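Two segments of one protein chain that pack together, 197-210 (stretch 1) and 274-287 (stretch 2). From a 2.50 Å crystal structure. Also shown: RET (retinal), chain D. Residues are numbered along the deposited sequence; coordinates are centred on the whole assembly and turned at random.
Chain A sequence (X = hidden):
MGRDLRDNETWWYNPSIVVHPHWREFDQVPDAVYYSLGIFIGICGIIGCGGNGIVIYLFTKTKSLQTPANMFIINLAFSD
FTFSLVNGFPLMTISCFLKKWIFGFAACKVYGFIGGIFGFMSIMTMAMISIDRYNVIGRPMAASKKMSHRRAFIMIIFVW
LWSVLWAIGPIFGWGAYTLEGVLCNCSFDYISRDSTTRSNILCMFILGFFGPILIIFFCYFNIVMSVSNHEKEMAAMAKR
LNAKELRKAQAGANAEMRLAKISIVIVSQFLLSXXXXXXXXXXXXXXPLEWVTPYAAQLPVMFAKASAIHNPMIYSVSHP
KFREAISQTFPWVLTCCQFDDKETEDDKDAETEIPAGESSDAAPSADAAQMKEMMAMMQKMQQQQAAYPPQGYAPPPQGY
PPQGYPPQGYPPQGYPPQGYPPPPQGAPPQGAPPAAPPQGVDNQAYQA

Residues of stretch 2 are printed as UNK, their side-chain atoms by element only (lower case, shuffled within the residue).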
# COMPACT_ATOMS: atom_id res chain seq x y z
N THR A 197 5.30 -24.76 7.65
CA THR A 197 5.39 -23.78 6.58
C THR A 197 4.05 -23.48 5.91
O THR A 197 3.71 -22.32 5.67
CB THR A 197 6.37 -24.22 5.48
OG1 THR A 197 7.64 -24.55 6.05
CG2 THR A 197 6.54 -23.10 4.46
N ARG A 198 3.30 -24.54 5.62
CA ARG A 198 2.01 -24.38 4.95
C ARG A 198 0.97 -23.63 5.76
O ARG A 198 0.17 -22.88 5.21
CB ARG A 198 1.46 -25.75 4.53
CG ARG A 198 0.13 -25.69 3.80
CD ARG A 198 -0.18 -27.01 3.11
NE ARG A 198 0.58 -27.17 1.88
CZ ARG A 198 0.51 -28.24 1.09
NH1 ARG A 198 -0.29 -29.24 1.41
NH2 ARG A 198 1.22 -28.29 -0.03
N SER A 199 0.97 -23.84 7.08
CA SER A 199 0.01 -23.16 7.94
C SER A 199 0.32 -21.67 7.98
O SER A 199 -0.58 -20.82 7.95
CB SER A 199 0.04 -23.74 9.36
OG SER A 199 1.35 -23.77 9.90
N ASN A 200 1.61 -21.34 8.05
CA ASN A 200 2.02 -19.95 8.08
C ASN A 200 1.65 -19.28 6.76
O ASN A 200 1.23 -18.12 6.74
CB ASN A 200 3.52 -19.83 8.33
CG ASN A 200 3.96 -18.40 8.52
OD1 ASN A 200 4.69 -17.84 7.69
ND2 ASN A 200 3.52 -17.78 9.62
N ILE A 201 1.81 -19.99 5.65
CA ILE A 201 1.44 -19.43 4.36
C ILE A 201 -0.06 -19.18 4.36
O ILE A 201 -0.52 -18.09 4.03
CB ILE A 201 1.76 -20.38 3.19
CG1 ILE A 201 3.27 -20.47 2.99
CG2 ILE A 201 1.08 -19.89 1.93
CD1 ILE A 201 3.69 -21.37 1.87
N LEU A 202 -0.83 -20.20 4.72
CA LEU A 202 -2.28 -20.07 4.75
C LEU A 202 -2.70 -18.90 5.64
O LEU A 202 -3.67 -18.19 5.35
CB LEU A 202 -2.93 -21.37 5.24
CG LEU A 202 -2.68 -22.55 4.30
CD1 LEU A 202 -3.22 -23.81 4.93
CD2 LEU A 202 -3.34 -22.30 2.95
N CYS A 203 -1.96 -18.70 6.72
CA CYS A 203 -2.24 -17.61 7.64
C CYS A 203 -1.94 -16.26 6.98
O CYS A 203 -2.70 -15.30 7.13
CB CYS A 203 -1.42 -17.76 8.91
SG CYS A 203 -2.13 -18.85 10.13
N MET A 204 -0.81 -16.20 6.28
CA MET A 204 -0.41 -14.97 5.61
C MET A 204 -1.46 -14.56 4.61
O MET A 204 -1.98 -13.44 4.65
CB MET A 204 0.94 -15.15 4.89
CG MET A 204 2.15 -14.92 5.79
SD MET A 204 3.69 -15.02 4.89
CE MET A 204 4.85 -14.64 6.19
N PHE A 205 -1.79 -15.48 3.70
CA PHE A 205 -2.79 -15.22 2.67
C PHE A 205 -4.17 -14.89 3.21
O PHE A 205 -4.81 -13.94 2.77
CB PHE A 205 -2.88 -16.44 1.76
CG PHE A 205 -1.89 -16.43 0.64
CD1 PHE A 205 -2.19 -15.83 -0.57
CD2 PHE A 205 -0.64 -16.99 0.80
CE1 PHE A 205 -1.27 -15.79 -1.60
CE2 PHE A 205 0.29 -16.96 -0.22
CZ PHE A 205 -0.03 -16.35 -1.43
N ILE A 206 -4.65 -15.68 4.17
CA ILE A 206 -5.98 -15.45 4.72
C ILE A 206 -6.04 -14.30 5.73
O ILE A 206 -6.84 -13.39 5.57
CB ILE A 206 -6.51 -16.76 5.35
CG1 ILE A 206 -6.54 -17.84 4.27
CG2 ILE A 206 -7.91 -16.56 5.89
CD1 ILE A 206 -6.65 -19.26 4.79
N LEU A 207 -5.18 -14.33 6.74
CA LEU A 207 -5.20 -13.26 7.74
C LEU A 207 -4.55 -11.96 7.25
O LEU A 207 -5.10 -10.88 7.43
CB LEU A 207 -4.50 -13.71 9.03
CG LEU A 207 -5.23 -14.76 9.88
CD1 LEU A 207 -6.67 -14.32 10.12
CD2 LEU A 207 -5.19 -16.11 9.19
N GLY A 208 -3.39 -12.07 6.64
CA GLY A 208 -2.71 -10.89 6.16
C GLY A 208 -3.29 -10.25 4.91
O GLY A 208 -3.38 -9.03 4.83
N PHE A 209 -3.70 -11.07 3.95
CA PHE A 209 -4.23 -10.57 2.70
C PHE A 209 -5.76 -10.54 2.60
O PHE A 209 -6.37 -9.46 2.61
CB PHE A 209 -3.63 -11.38 1.55
CG PHE A 209 -3.87 -10.80 0.19
CD1 PHE A 209 -3.93 -9.42 -0.00
CD2 PHE A 209 -3.98 -11.63 -0.93
CE1 PHE A 209 -4.10 -8.89 -1.28
CE2 PHE A 209 -4.15 -11.10 -2.20
CZ PHE A 209 -4.20 -9.73 -2.38
N PHE A 210 -6.40 -11.70 2.50
CA PHE A 210 -7.86 -11.76 2.38
C PHE A 210 -8.57 -10.96 3.46
O PHE A 210 -9.60 -10.34 3.21
CB PHE A 210 -8.35 -13.21 2.42
CG PHE A 210 -7.76 -14.08 1.35
CD1 PHE A 210 -7.62 -13.60 0.05
CD2 PHE A 210 -7.37 -15.39 1.63
CE1 PHE A 210 -7.10 -14.41 -0.96
CE2 PHE A 210 -6.85 -16.20 0.63
CZ PHE A 210 -6.71 -15.71 -0.67
N UNK A 274 0.31 -6.97 -6.18
CA UNK A 274 0.65 -8.17 -5.43
C UNK A 274 0.02 -9.49 -5.87
O UNK A 274 0.66 -10.54 -5.79
n UNK A 274 2.21 -5.16 -2.43
c UNK A 274 1.15 -5.68 -3.12
c UNK A 274 1.29 -7.04 -3.24
c UNK A 274 2.52 -7.37 -2.57
c UNK A 274 4.94 -7.31 -1.16
c UNK A 274 0.36 -7.98 -3.93
c UNK A 274 3.06 -6.16 -2.08
c UNK A 274 4.42 -8.53 -1.65
c UNK A 274 3.21 -8.57 -2.35
c UNK A 274 4.27 -6.12 -1.37
N UNK A 275 -1.22 -9.45 -6.33
CA UNK A 275 -1.90 -10.68 -6.73
C UNK A 275 -1.12 -11.59 -7.65
O UNK A 275 -1.16 -12.81 -7.50
c UNK A 275 -3.26 -10.35 -7.33
o UNK A 275 -4.07 -9.71 -6.36
N UNK A 276 -0.38 -11.03 -8.62
CA UNK A 276 0.37 -11.93 -9.50
C UNK A 276 1.36 -12.80 -8.69
O UNK A 276 1.26 -14.03 -8.69
c UNK A 276 -0.32 -9.64 -9.11
c UNK A 276 0.13 -9.83 -10.53
c UNK A 276 1.09 -10.97 -10.44
N UNK A 277 2.29 -12.14 -8.00
CA UNK A 277 3.30 -12.81 -7.18
C UNK A 277 2.63 -13.77 -6.22
O UNK A 277 3.08 -14.90 -6.05
c UNK A 277 5.22 -12.35 -5.52
c UNK A 277 6.39 -12.85 -6.10
c UNK A 277 5.09 -12.41 -4.13
c UNK A 277 6.09 -12.96 -3.34
c UNK A 277 7.40 -13.42 -5.32
c UNK A 277 7.25 -13.47 -3.94
c UNK A 277 4.12 -11.77 -6.40
o UNK A 277 8.27 -14.01 -3.18
N UNK A 278 1.55 -13.32 -5.60
CA UNK A 278 0.83 -14.16 -4.66
C UNK A 278 0.48 -15.48 -5.34
O UNK A 278 0.72 -16.56 -4.79
c UNK A 278 -0.44 -13.47 -4.19
N UNK A 279 -0.07 -15.38 -6.55
CA UNK A 279 -0.47 -16.55 -7.31
C UNK A 279 0.72 -17.47 -7.56
O UNK A 279 0.66 -18.66 -7.26
c UNK A 279 -1.24 -17.30 -9.61
c UNK A 279 -2.53 -15.58 -8.38
c UNK A 279 -1.13 -16.12 -8.65
N UNK A 280 1.81 -16.93 -8.11
CA UNK A 280 2.98 -17.74 -8.38
C UNK A 280 3.45 -18.45 -7.12
O UNK A 280 3.99 -19.55 -7.18
c UNK A 280 4.15 -16.90 -8.89
c UNK A 280 3.76 -16.20 -10.18
c UNK A 280 5.38 -17.80 -9.11
N UNK A 281 3.25 -17.81 -5.98
CA UNK A 281 3.67 -18.41 -4.72
C UNK A 281 2.81 -19.63 -4.46
O UNK A 281 3.31 -20.71 -4.16
c UNK A 281 3.52 -17.40 -3.58
N UNK A 282 1.50 -19.44 -4.57
CA UNK A 282 0.55 -20.52 -4.34
C UNK A 282 0.80 -21.73 -5.23
O UNK A 282 0.65 -22.86 -4.78
c UNK A 282 -2.75 -18.66 -3.59
c UNK A 282 -0.88 -20.02 -4.53
c UNK A 282 -1.34 -20.08 -2.08
c UNK A 282 -1.36 -19.21 -3.33
N UNK A 283 1.18 -21.49 -6.48
CA UNK A 283 1.47 -22.59 -7.39
C UNK A 283 2.64 -23.38 -6.84
O UNK A 283 2.63 -24.61 -6.85
c UNK A 283 1.30 -21.04 -10.98
c UNK A 283 -0.37 -20.86 -9.12
c UNK A 283 0.70 -21.73 -9.77
c UNK A 283 1.83 -22.05 -8.79
N UNK A 284 3.64 -22.67 -6.35
CA UNK A 284 4.83 -23.30 -5.80
C UNK A 284 4.52 -24.11 -4.55
O UNK A 284 5.20 -25.09 -4.25
c UNK A 284 5.89 -22.25 -5.50
N UNK A 285 3.48 -23.71 -3.82
CA UNK A 285 3.13 -24.41 -2.59
C UNK A 285 2.02 -25.43 -2.77
O UNK A 285 1.86 -26.34 -1.93
c UNK A 285 2.71 -23.38 -1.53
c UNK A 285 2.18 -23.96 -0.23
c UNK A 285 3.25 -24.66 0.59
n UNK A 285 4.48 -24.64 0.09
o UNK A 285 2.97 -25.20 1.65
N UNK A 286 1.26 -25.31 -3.85
CA UNK A 286 0.15 -26.23 -4.10
C UNK A 286 0.06 -26.81 -5.50
O UNK A 286 -0.62 -27.81 -5.71
c UNK A 286 -1.36 -25.19 -2.34
c UNK A 286 -1.17 -25.53 -3.79
c UNK A 286 -1.82 -24.55 0.33
c UNK A 286 -1.64 -23.88 -1.97
c UNK A 286 -1.31 -26.17 -1.36
c UNK A 286 -1.54 -25.86 -0.03
c UNK A 286 -1.87 -23.56 -0.64
N UNK A 287 0.74 -26.19 -6.46
CA UNK A 287 0.68 -26.68 -7.82
C UNK A 287 2.00 -27.13 -8.43
O UNK A 287 2.89 -27.61 -7.72
C1 RET D . 0.93 -12.37 0.06
C2 RET D . -0.30 -12.00 -0.81
C3 RET D . -0.33 -10.58 -1.35
C4 RET D . -0.09 -9.52 -0.26
C5 RET D . 1.10 -9.85 0.64
C6 RET D . 1.58 -11.13 0.80
C7 RET D . 2.78 -11.44 1.69
C8 RET D . 4.11 -11.10 1.39
C9 RET D . 5.36 -11.26 2.14
C10 RET D . 6.42 -10.77 1.49
C11 RET D . 7.81 -10.65 1.88
C12 RET D . 8.85 -10.14 1.16
C13 RET D . 9.02 -9.65 -0.26
C14 RET D . 10.21 -9.09 -0.66
C15 RET D . 10.46 -8.61 -2.02
C16 RET D . 0.52 -13.44 1.08
C17 RET D . 1.94 -13.07 -0.91
C18 RET D . 1.62 -8.59 1.28
C19 RET D . 5.36 -11.88 3.52
C20 RET D . 7.81 -9.80 -1.20

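Position 274 carries one carbon and then fused five- and six-membered rings of eight carbons and one nitrogen, which only tryptophan has. The CA-to-CB bond of Trp-274 points toward stretch 1, yet its end leads away toward retinal: C18 of RET lies over one face of the ring, and the closest atoms are Trp-274 CZ3 and C20 of RET, 3.6 Å apart.

Position 275 has one carbon and one oxygen, the pattern of serine; Ser-275 OG lies 4.0 Å from Phe-209 CZ, near the plane of that ring. At 276 three carbons close a ring onto the backbone nitrogen, hence proline. With no N-H, Pro-276 can donate no backbone hydrogen bond, and the helix is kinked here. Position 277 shows one carbon and a six-carbon ring bearing one oxygen: Tyr-277, out of reach of stretch 1.

A lone carbon at 278 marks alanine. CB of Ala-278 is 3.6 Å from Phe-205 CE1 and 3.7 Å from C2 of RET, so this small side chain touches both helix and ligand. Positions 279 and 280 each have one carbon carrying two others; both are valine, and neither Val-279 nor Val-280 contacts stretch 1. At 281 a single carbon again gives alanine, with Ala-281 CB 4.3 Å from Phe-205 CZ.

Position 282 has four carbons forked at the second, as in leucine. CD2 of Leu-282 sits 4.1 Å from the centroid of the Phe-205 ring, 15° off its normal, a CH-pi contact over the face. Position 283 repeats the pattern, but Leu-283 is out of reach; the lone carbon at 284 makes Ala-284, likewise distant.

At 285 three carbons end in one oxygen and one nitrogen, hence glutamine. Gln-285 OE1 accepts a hydrogen bond from Arg-198 NE at 3.1 Å (157° at the hydrogen). Position 286 has one carbon and a bare six-carbon ring: phenylalanine. Phe-286 CE2 lies 3.1 Å from Arg-198 NE, over one guanidinium face, while CZ meets Leu-202 CD2 at 3.8 Å. Position 287 has no side-chain atoms and is Gly-287.

The helices run nearly antiparallel (154°), their axes approaching to 11.7 Å, and bury 529 Å². At one end, Arg-198 donates from NE as above and from NH2 to Gln-285 O at 2.8 Å, gripping side chain and backbone together. Farther along, the Phe-205 ring is sandwiched: Leu-282 covers one face and C16 of RET the opposite one, whereas Ala-278 O and Ala-281 CB meet its edge. Retinal thus completes packing that the two helices share.

Stretch 2 (274-287) WSPYAVVALLAQFG
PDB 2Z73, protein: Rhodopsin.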